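Local coordinates for protein beta-glucosidase (Pseudoalteromonas sp., PDB 3F95) that is the extra C-terminal beta-sandwich domain of an exo-1,3/1,4-beta-glucanase, an enzyme that probably releases glucose from beta-glucans, and is of a galactose-binding-like type, at residues A15-W20 with E75-D80; T19-D24 with K29-G34; N103-C108 with L114-F119. All blocks are in the same frame, centred on the assembly; numbering follows the deposited sequence.

Interaction 1: residues A15-W20 with E75-D80; sequences AKNMTW and EPTPLD
N17 reaches from the turn that leads into strand 18-24 to E75 and T77, which sit at the corner where the chain leaves strand 67-73 and enters strand 76-78. The contact is a small polar one at the surface of the beta-sandwich, between two parts of its antiparallel sheet. A type I beta turn from A15 to M18, closed by M18 N to A15 O at 3.1 Å, places N17 just before the strand. CB points toward the corner, and CG lies anti to the backbone N (chi1 -170°), which carries the amide across to it; the two ends of the amide then take different partners. OD1 comes within 3.5 Å of E75 N and passes the CG of E75 at 4.1 Å, the two side chains crossing at about a right angle with amide and carboxylate planes steeply inclined. The same oxygen accepts a weak hydrogen bond from L74 N, and the backbones of N17 and L74 are also bonded. ND2 gives a weak, bent hydrogen bond to T77 OG1 at 3.1 Å, with 129° at the hydrogen. Replacing N17 by an alanine would probably leave T77 OG1 without this donor and L74 N without its side-chain acceptor. The threonine hydroxyl is itself oriented from within its own segment: OG1 sits beside the backbone N and donates to E75 O at 2.7 Å, tilted 20° from the carbonyl plane.

Interaction 2: residues T19-D24 with K29-G34; sequences TWQLAD and KVLASG
W20 and A32, like L22 and V30, form hydrogen-bonded pairs of an antiparallel beta hairpin, each joined by two backbone bonds. The straightest are V30 N to L22 O at 3.0 Å and L22 N to V30 O at 2.8 Å. Between these pairs Q21 and L31 form a non-hydrogen-bonded pair. Their side chains run side by side in the same direction, Q21 CG 3.4 Å from L31 CD1, while the methyl CG2 of T19 rests 3.7 Å from L31 CB. Q21 OE1 lies beside the K29 chain, 3.5 Å from its CE, and NE2 is held by the hydroxyl of S72. On the other face, L22 CD1 meets A32 CB at 4.2 Å. A32 O lies at the indole edge of W20, because CG sits beside the backbone N (chi1 -60°) that bonds to the same oxygen. W20 NE1 makes a weak bond to a water that donates to G34 O. R59 also donates to G34 O. Farther out, F10 packs edge-to-face with the indole, and F61 meets it at an oblique angle. Strand 67-73 pairs with strand 18-24 on the side away from strand 29-32, while strands 37-38 and 45-50 of the mixed sheet pack against the face of W20, L22 and A32.

Interaction 3: residues N103-C108 with L114-F119; sequences NLQVMC and LRDIDF
A beta hairpin with a classic bulge near its turn joins strands 102-108 and 113-118: L114 and R115 both face V106. L114 N bonds to M107 O at 3.0 Å from above the carbonyl plane, while R115 N donates to V106 O and V106 N to R115 O. Next to the bulge, CB of M107 touches L114 CD1 at 3.6 Å as the two side chains cross obliquely. Beyond it the pairing is regular, with L104 and I117 bonded in both directions. On the face bearing N103, Q105 and D116, the carboxylate of D116 lies between two amides. N103 swings its CG anti to the backbone N (chi1 -171°), and ND2 approaches D116 OD2 at 2.6 Å from above the carboxylate plane, the amide and carboxylate planes being 26° apart. ND2 also makes a weak bond to I117 O. Q105 runs alongside D116, its NE2 bonded only weakly to OD1, and a water bridges the same two atoms; Q105 OE1 makes a weak bond to R155. This hairpin continues the antiparallel sheet of the beta-sandwich, strand 102-108 pairing with strand 149-158, and the disulfide of C108 with C113 ties its turn end. The opposite face, with L104, V106 and I117, packs on I136 of strand 132-137. There the R115 chain bends at chi2 and chi3 and runs along the strand, so that I117 CD1 lies 3.6 Å above one face of its guanidinium, toward the rim, while NH1 donates to P137 O and L181 O. At the far end L104 N lies in plane at the edge of the F119 ring, whose CE1 comes within 3.7 Å of L104 CB.

Overall arrangement
All three contacts belong to the antiparallel sheet of the beta-sandwich. Along the chain, interactions 1 and 2 start together on strand 18-24, sharing T19 and W20, and their centres lie about 14 Å apart. Interaction 2 closes locally within a hairpin, whereas interaction 1 spans 55 residues to strand 76-78. Interaction 3 opens later, with its centre about 17 Å from that of interaction 1 and about 18 Å from that of interaction 2. L79 CD2 packs on L114 CD1 at 3.8 Å, so interactions 1 and 3 touch, while 2 and 3 do not. Strands 67-73 and 149-158 lie between the two hairpins, making one continuous sheet of this C-terminal domain.

Interaction 1: residues A15-W20 with E75-D80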
loop_
_atom_site.group_PDB
_atom_site.type_symbol
_atom_site.label_atom_id
_atom_site.label_comp_id
_atom_site.label_asym_id
_atom_site.label_seq_id
_atom_site.Cartn_x
_atom_site.Cartn_y
_atom_site.Cartn_z
ATOM N N ALA A 15 6.550 -5.393 -9.814
ATOM C CA ALA A 15 6.250 -6.487 -10.728
ATOM C C ALA A 15 5.843 -5.858 -12.065
ATOM O O ALA A 15 5.512 -4.669 -12.134
ATOM C CB ALA A 15 5.111 -7.345 -10.158
ATOM N N LYS A 16 5.919 -6.553 -13.196
ATOM C CA LYS A 16 5.869 -5.847 -14.536
ATOM C C LYS A 16 4.745 -4.786 -14.907
ATOM O O LYS A 16 5.049 -3.667 -15.332
ATOM C CB LYS A 16 6.054 -6.883 -15.651
ATOM C CG LYS A 16 7.469 -7.489 -15.700
ATOM C CD LYS A 16 7.526 -8.889 -16.376
ATOM C CE LYS A 16 7.734 -8.808 -17.885
ATOM N NZ LYS A 16 7.635 -10.153 -18.541
ATOM N N ASN A 17 3.483 -5.191 -14.798
ATOM C CA ASN A 17 2.233 -4.459 -14.918
ATOM C C ASN A 17 1.931 -3.516 -13.747
ATOM O O ASN A 17 0.803 -3.081 -13.629
ATOM C CB ASN A 17 1.070 -5.505 -15.083
ATOM C CG ASN A 17 -0.292 -4.889 -15.468
ATOM O OD1 ASN A 17 -0.375 -3.854 -16.157
ATOM N ND2 ASN A 17 -1.384 -5.570 -15.053
ATOM N N MET A 18 2.929 -3.178 -12.920
ATOM C CA MET A 18 2.685 -2.346 -11.727
ATOM C C MET A 18 3.444 -1.017 -11.709
ATOM O O MET A 18 4.571 -0.924 -12.214
ATOM C CB MET A 18 2.982 -3.093 -10.410
ATOM C CG MET A 18 2.476 -4.523 -10.285
ATOM S SD MET A 18 0.713 -4.647 -10.420
ATOM C CE MET A 18 0.144 -3.771 -8.965
ATOM N N THR A 19 2.829 -0.004 -11.093
ATOM C CA THR A 19 3.490 1.276 -10.816
ATOM C C THR A 19 3.050 1.790 -9.479
ATOM O O THR A 19 1.961 1.481 -9.013
ATOM C CB THR A 19 2.921 2.544 -11.551
ATOM O OG1 THR A 19 1.780 2.286 -12.358
ATOM C CG2 THR A 19 3.945 3.432 -12.086
ATOM N N TRP A 20 3.866 2.685 -8.923
ATOM C CA TRP A 20 3.412 3.537 -7.848
ATOM C C TRP A 20 2.702 4.735 -8.509
ATOM O O TRP A 20 3.085 5.193 -9.624
ATOM C CB TRP A 20 4.593 4.060 -7.038
ATOM C CG TRP A 20 5.438 2.995 -6.392
ATOM C CD1 TRP A 20 6.667 2.591 -6.764
ATOM C CD2 TRP A 20 5.087 2.218 -5.235
ATOM N NE1 TRP A 20 7.115 1.575 -5.935
ATOM C CE2 TRP A 20 6.174 1.350 -4.969
ATOM C CE3 TRP A 20 3.954 2.166 -4.412
ATOM C CZ2 TRP A 20 6.167 0.424 -3.899
ATOM C CZ3 TRP A 20 3.949 1.251 -3.340
ATOM C CH2 TRP A 20 5.050 0.405 -3.098
ATOM N N GLU A 75 -2.992 -1.538 -16.445
ATOM C CA GLU A 75 -4.357 -1.624 -16.963
ATOM C C GLU A 75 -5.183 -2.451 -15.995
ATOM O O GLU A 75 -4.637 -3.352 -15.374
ATOM C CB GLU A 75 -4.382 -2.255 -18.353
ATOM C CG GLU A 75 -3.801 -3.650 -18.418
ATOM C CD GLU A 75 -4.008 -4.307 -19.765
ATOM O OE1 GLU A 75 -4.263 -5.530 -19.781
ATOM O OE2 GLU A 75 -3.914 -3.609 -20.801
ATOM N N PRO A 76 -6.487 -2.129 -15.844
ATOM C CA PRO A 76 -7.372 -2.929 -14.999
ATOM C C PRO A 76 -7.164 -4.435 -15.200
ATOM O O PRO A 76 -7.112 -4.929 -16.334
ATOM C CB PRO A 76 -8.781 -2.515 -15.442
ATOM C CG PRO A 76 -8.613 -1.373 -16.454
ATOM C CD PRO A 76 -7.179 -0.959 -16.419
ATOM N N THR A 77 -7.061 -5.139 -14.081
ATOM C CA THR A 77 -6.699 -6.534 -14.051
ATOM C C THR A 77 -7.654 -7.232 -13.080
ATOM O O THR A 77 -7.682 -6.893 -11.906
ATOM C CB THR A 77 -5.239 -6.664 -13.577
ATOM O OG1 THR A 77 -4.389 -5.926 -14.464
ATOM C CG2 THR A 77 -4.774 -8.127 -13.512
ATOM N N PRO A 78 -8.468 -8.179 -13.572
ATOM C CA PRO A 78 -9.381 -8.888 -12.669
ATOM C C PRO A 78 -8.598 -9.705 -11.645
ATOM O O PRO A 78 -7.563 -10.275 -11.979
ATOM C CB PRO A 78 -10.148 -9.836 -13.607
ATOM C CG PRO A 78 -9.973 -9.251 -14.977
ATOM C CD PRO A 78 -8.595 -8.650 -14.962
ATOM N N LEU A 79 -9.083 -9.739 -10.411
ATOM C CA LEU A 79 -8.483 -10.559 -9.373
ATOM C C LEU A 79 -8.491 -12.040 -9.770
ATOM O O LEU A 79 -9.542 -12.610 -10.108
ATOM C CB LEU A 79 -9.213 -10.348 -8.042
ATOM C CG LEU A 79 -8.754 -11.140 -6.817
ATOM C CD1 LEU A 79 -7.365 -10.701 -6.364
ATOM C CD2 LEU A 79 -9.794 -10.996 -5.681
ATOM N N ASP A 80 -7.305 -12.638 -9.751
ATOM C CA ASP A 80 -7.139 -14.068 -9.976
ATOM C C ASP A 80 -7.954 -14.816 -8.932
ATOM O O ASP A 80 -7.854 -14.523 -7.744
ATOM C CB ASP A 80 -5.666 -14.420 -9.818
ATOM C CG ASP A 80 -5.320 -15.797 -10.344
ATOM O OD1 ASP A 80 -6.030 -16.787 -10.055
ATOM O OD2 ASP A 80 -4.292 -15.888 -11.033
#

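Interaction 2: residues T19-D24 with K29-G34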
loop_
_atom_site.group_PDB
_atom_site.type_symbol
_atom_site.label_atom_id
_atom_site.label_comp_id
_atom_site.label_asym_id
_atom_site.label_seq_id
_atom_site.Cartn_x
_atom_site.Cartn_y
_atom_site.Cartn_z
ATOM N N THR A 19 2.829 -0.004 -11.093
ATOM C CA THR A 19 3.490 1.276 -10.816
ATOM C C THR A 19 3.050 1.790 -9.479
ATOM O O THR A 19 1.961 1.481 -9.013
ATOM C CB THR A 19 2.921 2.544 -11.551
ATOM O OG1 THR A 19 1.780 2.286 -12.358
ATOM C CG2 THR A 19 3.945 3.432 -12.086
ATOM N N TRP A 20 3.866 2.685 -8.923
ATOM C CA TRP A 20 3.412 3.537 -7.848
ATOM C C TRP A 20 2.702 4.735 -8.509
ATOM O O TRP A 20 3.085 5.193 -9.624
ATOM C CB TRP A 20 4.593 4.060 -7.038
ATOM C CG TRP A 20 5.438 2.995 -6.392
ATOM C CD1 TRP A 20 6.667 2.591 -6.764
ATOM C CD2 TRP A 20 5.087 2.218 -5.235
ATOM N NE1 TRP A 20 7.115 1.575 -5.935
ATOM C CE2 TRP A 20 6.174 1.350 -4.969
ATOM C CE3 TRP A 20 3.954 2.166 -4.412
ATOM C CZ2 TRP A 20 6.167 0.424 -3.899
ATOM C CZ3 TRP A 20 3.949 1.251 -3.340
ATOM C CH2 TRP A 20 5.050 0.405 -3.098
ATOM N N GLN A 21 1.666 5.223 -7.846
ATOM C CA GLN A 21 0.934 6.401 -8.303
ATOM C C GLN A 21 0.861 7.415 -7.178
ATOM O O GLN A 21 0.303 7.122 -6.119
ATOM C CB GLN A 21 -0.494 6.038 -8.750
ATOM C CG GLN A 21 -0.569 5.302 -10.057
ATOM C CD GLN A 21 -1.955 5.323 -10.713
ATOM O OE1 GLN A 21 -2.651 6.349 -10.755
ATOM N NE2 GLN A 21 -2.329 4.189 -11.274
ATOM N N LEU A 22 1.376 8.621 -7.418
ATOM C CA LEU A 22 1.363 9.675 -6.401
ATOM C C LEU A 22 0.401 10.767 -6.887
ATOM O O LEU A 22 0.691 11.446 -7.889
ATOM C CB LEU A 22 2.766 10.252 -6.213
ATOM C CG LEU A 22 3.847 9.450 -5.447
ATOM C CD1 LEU A 22 4.193 8.139 -6.155
ATOM C CD2 LEU A 22 5.128 10.287 -5.252
ATOM N N ALA A 23 -0.753 10.851 -6.229
ATOM C CA ALA A 23 -1.859 11.712 -6.678
ATOM C C ALA A 23 -2.223 12.754 -5.627
ATOM O O ALA A 23 -2.951 12.473 -4.635
ATOM C CB ALA A 23 -3.078 10.850 -7.095
ATOM N N ASP A 24 -1.697 13.959 -5.808
ATOM C CA ASP A 24 -2.034 15.053 -4.885
ATOM C C ASP A 24 -3.234 15.877 -5.410
ATOM O O ASP A 24 -3.915 15.447 -6.335
ATOM C CB ASP A 24 -0.815 15.914 -4.551
ATOM C CG ASP A 24 -0.204 16.592 -5.778
ATOM O OD1 ASP A 24 -0.914 16.757 -6.800
ATOM O OD2 ASP A 24 0.988 16.941 -5.715
ATOM N N LYS A 29 -0.733 14.038 -11.951
ATOM C CA LYS A 29 -0.621 12.781 -11.229
ATOM C C LYS A 29 0.647 12.098 -11.696
ATOM O O LYS A 29 0.954 12.095 -12.892
ATOM C CB LYS A 29 -1.846 11.932 -11.561
ATOM C CG LYS A 29 -2.029 10.641 -10.813
ATOM C CD LYS A 29 -3.421 10.045 -11.176
ATOM C CE LYS A 29 -3.398 9.298 -12.524
ATOM N NZ LYS A 29 -4.673 8.483 -12.814
ATOM N N VAL A 30 1.415 11.524 -10.765
ATOM C CA VAL A 30 2.717 10.959 -11.121
ATOM C C VAL A 30 2.739 9.427 -11.034
ATOM O O VAL A 30 2.398 8.855 -9.992
ATOM C CB VAL A 30 3.866 11.550 -10.253
ATOM C CG1 VAL A 30 5.209 10.840 -10.523
ATOM C CG2 VAL A 30 4.000 13.075 -10.476
ATOM N N LEU A 31 3.124 8.781 -12.126
ATOM C CA LEU A 31 3.335 7.330 -12.126
ATOM C C LEU A 31 4.825 7.040 -11.977
ATOM O O LEU A 31 5.608 7.379 -12.857
ATOM C CB LEU A 31 2.773 6.718 -13.415
ATOM C CG LEU A 31 1.297 6.309 -13.465
ATOM C CD1 LEU A 31 0.352 7.201 -12.724
ATOM C CD2 LEU A 31 0.829 6.030 -14.904
ATOM N N ALA A 32 5.215 6.421 -10.861
ATOM C CA ALA A 32 6.639 6.302 -10.495
ATOM C C ALA A 32 7.086 4.849 -10.499
ATOM O O ALA A 32 6.392 3.977 -9.940
ATOM C CB ALA A 32 6.864 6.921 -9.124
ATOM N N SER A 33 8.208 4.584 -11.155
ATOM C CA SER A 33 8.700 3.212 -11.304
ATOM C C SER A 33 10.132 3.012 -10.783
ATOM O O SER A 33 10.719 1.937 -10.983
ATOM C CB SER A 33 8.587 2.788 -12.763
ATOM O OG SER A 33 9.532 3.512 -13.533
ATOM N N GLY A 34 10.667 4.012 -10.075
ATOM C CA GLY A 34 12.023 3.954 -9.573
ATOM C C GLY A 34 12.175 4.119 -8.074
ATOM O O GLY A 34 11.291 3.744 -7.305
HETATM O O HOH W 1 9.714 1.361 -7.473
#

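Interaction 3: residues N103-C108 with L114-F119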
loop_
_atom_site.group_PDB
_atom_site.type_symbol
_atom_site.label_atom_id
_atom_site.label_comp_id
_atom_site.label_asym_id
_atom_site.label_seq_id
_atom_site.Cartn_x
_atom_site.Cartn_y
_atom_site.Cartn_z
ATOM N N ASN A 103 -6.635 6.443 5.344
ATOM C CA ASN A 103 -7.456 5.356 4.825
ATOM C C ASN A 103 -6.550 4.416 4.067
ATOM O O ASN A 103 -5.743 4.859 3.238
ATOM C CB ASN A 103 -8.490 5.940 3.850
ATOM C CG ASN A 103 -9.557 4.946 3.408
ATOM O OD1 ASN A 103 -10.230 5.186 2.396
ATOM N ND2 ASN A 103 -9.763 3.869 4.169
ATOM N N LEU A 104 -6.653 3.127 4.370
ATOM C CA LEU A 104 -5.988 2.087 3.582
ATOM C C LEU A 104 -7.023 1.303 2.781
ATOM O O LEU A 104 -7.847 0.591 3.355
ATOM C CB LEU A 104 -5.186 1.139 4.506
ATOM C CG LEU A 104 -4.703 -0.173 3.882
ATOM C CD1 LEU A 104 -3.740 0.111 2.689
ATOM C CD2 LEU A 104 -4.029 -1.066 4.956
ATOM N N GLN A 105 -7.007 1.459 1.455
ATOM C CA GLN A 105 -7.948 0.742 0.600
ATOM C C GLN A 105 -7.215 -0.375 -0.156
ATOM O O GLN A 105 -6.050 -0.210 -0.529
ATOM C CB GLN A 105 -8.678 1.740 -0.339
ATOM C CG GLN A 105 -9.752 2.564 0.373
ATOM C CD GLN A 105 -10.262 3.740 -0.463
ATOM O OE1 GLN A 105 -9.494 4.606 -0.896
ATOM N NE2 GLN A 105 -11.576 3.790 -0.655
ATOM N N VAL A 106 -7.854 -1.536 -0.312
ATOM C CA VAL A 106 -7.186 -2.690 -0.883
ATOM C C VAL A 106 -8.035 -3.273 -2.015
ATOM O O VAL A 106 -9.270 -3.453 -1.867
ATOM C CB VAL A 106 -6.902 -3.767 0.213
ATOM C CG1 VAL A 106 -6.343 -5.032 -0.388
ATOM C CG2 VAL A 106 -5.957 -3.183 1.274
ATOM N N MET A 107 -7.376 -3.505 -3.147
ATOM C CA MET A 107 -7.985 -4.128 -4.336
ATOM C C MET A 107 -9.231 -3.362 -4.810
ATOM O O MET A 107 -10.402 -3.808 -4.671
ATOM C CB MET A 107 -8.226 -5.630 -4.113
ATOM C CG MET A 107 -6.957 -6.424 -3.865
ATOM S SD MET A 107 -5.823 -6.428 -5.289
ATOM C CE MET A 107 -4.269 -6.457 -4.467
ATOM N N CYS A 108 -8.958 -2.178 -5.355
ATOM C CA CYS A 108 -9.991 -1.237 -5.752
ATOM C C CYS A 108 -10.204 -1.306 -7.253
ATOM O O CYS A 108 -9.246 -1.286 -8.024
ATOM C CB CYS A 108 -9.594 0.193 -5.407
ATOM S SG CYS A 108 -9.315 0.445 -3.633
ATOM N N LEU A 114 -12.193 -3.922 -2.278
ATOM C CA LEU A 114 -12.425 -5.142 -1.484
ATOM C C LEU A 114 -12.316 -4.880 0.027
ATOM O O LEU A 114 -13.086 -5.442 0.815
ATOM C CB LEU A 114 -11.525 -6.306 -1.917
ATOM C CG LEU A 114 -11.720 -6.896 -3.332
ATOM C CD1 LEU A 114 -10.786 -8.061 -3.549
ATOM C CD2 LEU A 114 -13.173 -7.299 -3.614
ATOM N N ARG A 115 -11.391 -4.004 0.423
ATOM C CA ARG A 115 -11.273 -3.599 1.823
ATOM C C ARG A 115 -11.094 -2.101 1.928
ATOM O O ARG A 115 -10.426 -1.485 1.089
ATOM C CB ARG A 115 -10.093 -4.288 2.525
ATOM C CG ARG A 115 -10.154 -5.813 2.577
ATOM C CD ARG A 115 -11.250 -6.360 3.533
ATOM N NE ARG A 115 -11.189 -5.783 4.870
ATOM C CZ ARG A 115 -10.331 -6.126 5.834
ATOM N NH1 ARG A 115 -9.406 -7.079 5.663
ATOM N NH2 ARG A 115 -10.413 -5.498 6.989
ATOM N N ASP A 116 -11.694 -1.528 2.973
ATOM C CA ASP A 116 -11.573 -0.118 3.279
ATOM C C ASP A 116 -11.282 -0.007 4.782
ATOM O O ASP A 116 -12.176 -0.234 5.611
ATOM C CB ASP A 116 -12.873 0.595 2.893
ATOM C CG ASP A 116 -12.743 2.112 2.890
ATOM O OD1 ASP A 116 -13.353 2.760 1.998
ATOM O OD2 ASP A 116 -12.051 2.670 3.766
ATOM N N ILE A 117 -10.030 0.290 5.140
ATOM C CA ILE A 117 -9.593 0.158 6.535
ATOM C C ILE A 117 -9.103 1.506 7.023
ATOM O O ILE A 117 -8.168 2.041 6.446
ATOM C CB ILE A 117 -8.422 -0.888 6.653
ATOM C CG1 ILE A 117 -8.900 -2.281 6.211
ATOM C CG2 ILE A 117 -7.766 -0.858 8.081
ATOM C CD1 ILE A 117 -7.779 -3.273 5.921
ATOM N N ASP A 118 -9.694 2.048 8.098
ATOM C CA ASP A 118 -9.139 3.264 8.704
ATOM C C ASP A 118 -7.830 2.955 9.446
ATOM O O ASP A 118 -7.695 1.884 10.099
ATOM C CB ASP A 118 -10.119 3.897 9.690
ATOM C CG ASP A 118 -11.441 4.242 9.050
ATOM O OD1 ASP A 118 -11.441 4.821 7.932
ATOM O OD2 ASP A 118 -12.467 3.927 9.680
ATOM N N PHE A 119 -6.877 3.874 9.381
ATOM C CA PHE A 119 -5.634 3.654 10.139
ATOM C C PHE A 119 -5.883 3.469 11.636
ATOM O O PHE A 119 -5.134 2.748 12.297
ATOM C CB PHE A 119 -4.587 4.746 9.875
ATOM C CG PHE A 119 -3.693 4.438 8.676
ATOM C CD1 PHE A 119 -4.242 4.111 7.434
ATOM C CD2 PHE A 119 -2.312 4.454 8.798
ATOM C CE1 PHE A 119 -3.406 3.809 6.323
ATOM C CE2 PHE A 119 -1.477 4.162 7.686
ATOM C CZ PHE A 119 -2.042 3.833 6.462
HETATM O O HOH W 2 -13.754 1.705 -0.864
#